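Long-range contact in multifunctional non-homologous end joining DNA repair protein LigD (Mycobacterium tuberculosis, PDB 2IRU), which probably works with Ku to repair DNA double-strand breaks by non-homologous end joining, its polymerase domain, the part described here, filling gaps before ligation: residues A212-T217 / V227-S232. Numbering follows the deposited sequence.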
# COMPACT_ATOMS: atom_id res chain seq x y z
N ALA A 212 17.59 20.07 -9.02
CA ALA A 212 18.60 19.10 -9.47
C ALA A 212 18.32 17.68 -8.96
O ALA A 212 18.80 16.69 -9.54
CB ALA A 212 19.98 19.52 -8.98
N LEU A 213 17.53 17.59 -7.88
CA LEU A 213 17.38 16.33 -7.13
C LEU A 213 15.98 15.76 -7.16
O LEU A 213 15.78 14.56 -6.89
CB LEU A 213 17.78 16.56 -5.67
CG LEU A 213 19.12 17.25 -5.45
CD1 LEU A 213 19.42 17.43 -3.97
CD2 LEU A 213 20.28 16.50 -6.15
N VAL A 214 15.03 16.63 -7.46
CA VAL A 214 13.60 16.24 -7.46
C VAL A 214 12.87 16.64 -8.73
O VAL A 214 13.05 17.76 -9.25
CB VAL A 214 12.87 16.92 -6.25
CG1 VAL A 214 11.34 16.84 -6.39
CG2 VAL A 214 13.34 16.31 -4.95
N THR A 215 12.00 15.74 -9.21
CA THR A 215 11.02 16.13 -10.24
C THR A 215 9.59 15.81 -9.76
O THR A 215 9.39 14.86 -9.01
CB THR A 215 11.30 15.48 -11.64
OG1 THR A 215 10.37 15.99 -12.60
CG2 THR A 215 11.20 13.94 -11.59
N SER A 216 8.64 16.62 -10.19
CA SER A 216 7.21 16.42 -9.86
C SER A 216 6.40 15.96 -11.07
O SER A 216 5.16 15.83 -10.98
CB SER A 216 6.60 17.73 -9.36
OG SER A 216 6.55 18.72 -10.39
N THR A 217 7.08 15.76 -12.20
CA THR A 217 6.43 15.27 -13.41
C THR A 217 7.02 13.94 -13.88
O THR A 217 8.15 13.59 -13.55
CB THR A 217 6.49 16.31 -14.55
OG1 THR A 217 7.85 16.58 -14.89
CG2 THR A 217 5.81 17.60 -14.13
N VAL A 227 14.86 12.09 -7.89
CA VAL A 227 13.70 11.42 -7.28
C VAL A 227 12.41 11.98 -7.88
O VAL A 227 12.16 13.19 -7.82
CB VAL A 227 13.68 11.56 -5.74
CG1 VAL A 227 12.42 10.85 -5.13
CG2 VAL A 227 14.95 11.00 -5.14
N PHE A 228 11.60 11.10 -8.43
CA PHE A 228 10.28 11.50 -8.89
C PHE A 228 9.34 11.44 -7.68
O PHE A 228 9.13 10.37 -7.11
CB PHE A 228 9.81 10.53 -9.99
CG PHE A 228 8.38 10.75 -10.41
CD1 PHE A 228 7.81 12.02 -10.41
CD2 PHE A 228 7.61 9.66 -10.81
CE1 PHE A 228 6.46 12.22 -10.81
CE2 PHE A 228 6.27 9.84 -11.21
CZ PHE A 228 5.70 11.12 -11.20
N VAL A 229 8.86 12.60 -7.27
CA VAL A 229 7.93 12.69 -6.14
C VAL A 229 6.52 12.62 -6.71
O VAL A 229 5.95 13.64 -7.09
CB VAL A 229 8.15 13.96 -5.32
CG1 VAL A 229 7.19 14.04 -4.16
CG2 VAL A 229 9.56 13.98 -4.79
N ASP A 230 6.01 11.41 -6.77
CA ASP A 230 4.74 11.16 -7.44
C ASP A 230 3.59 11.40 -6.45
O ASP A 230 3.42 10.68 -5.44
CB ASP A 230 4.71 9.70 -7.98
CG ASP A 230 3.49 9.42 -8.88
OD1 ASP A 230 2.70 10.33 -9.14
OD2 ASP A 230 3.32 8.26 -9.31
N TRP A 231 2.81 12.44 -6.78
CA TRP A 231 1.63 12.88 -6.03
C TRP A 231 0.35 12.30 -6.63
O TRP A 231 -0.73 12.49 -6.04
CB TRP A 231 1.53 14.42 -6.11
CG TRP A 231 1.79 14.91 -7.52
CD1 TRP A 231 2.99 15.33 -8.04
CD2 TRP A 231 0.83 15.02 -8.58
NE1 TRP A 231 2.83 15.70 -9.36
CE2 TRP A 231 1.52 15.49 -9.72
CE3 TRP A 231 -0.54 14.74 -8.70
CZ2 TRP A 231 0.88 15.72 -10.94
CZ3 TRP A 231 -1.17 14.95 -9.92
CH2 TRP A 231 -0.47 15.43 -11.03
N SER A 232 0.47 11.59 -7.76
CA SER A 232 -0.70 11.22 -8.59
C SER A 232 -1.56 10.10 -7.99
O SER A 232 -2.73 9.89 -8.39
CB SER A 232 -0.28 10.83 -10.01
OG SER A 232 0.41 9.60 -10.01
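In the mixed sheet of the LigD primase-polymerase domain, strand 214-215 pairs in parallel with strand 227-230, which carries Asp230, a probable manganese ligand. Three backbone bonds establish the register: Val227 N to Leu213 O (2.8 Å), Thr215 N to Val227 O (2.9 Å) and Val229 N to Thr215 O (2.9 Å). Val227 thus bonds to Leu213 and Thr215, and Thr215 to Val227 and Val229, the alternation expected of parallel strands. Past Thr215 a side chain bridges the segments instead: the indole NE1 of Trp231 donates to Ser216 O at 2.8 Å, meeting it in the carbonyl plane with an N-H...O angle of 152°.

Side chains sort onto two faces. On that of Val214 and Val227, Val214 CG1 touches Val229 CG2 at 3.7 Å, the two side chains crossing obliquely. On the other, Thr215 CG2 lies 4.0 Å from Phe228 CB. The Phe228 ring turns its edge to segment 212-217, CD1 lying 3.5 Å from Thr215 O, while CB of Asp230 sits over one ring face, toward the rim. Asp230 OD1 accepts from both Ser232 N and Ser232 OG (2.6 Å from the latter), the former bond closing an Asx turn, so that two donors grip OD1.

Helix 149-164 packs through Val155 on Val214, Val227 and Val229; helix 192-209 meets Trp231 and supplies Glu207 to Ser216 OG. Across strand 227-230, strand 129-143 pairs antiparallel, with backbone bonds joining Asp230 to Asp140 and Phe228 to Asp142, two further probable metal ligands.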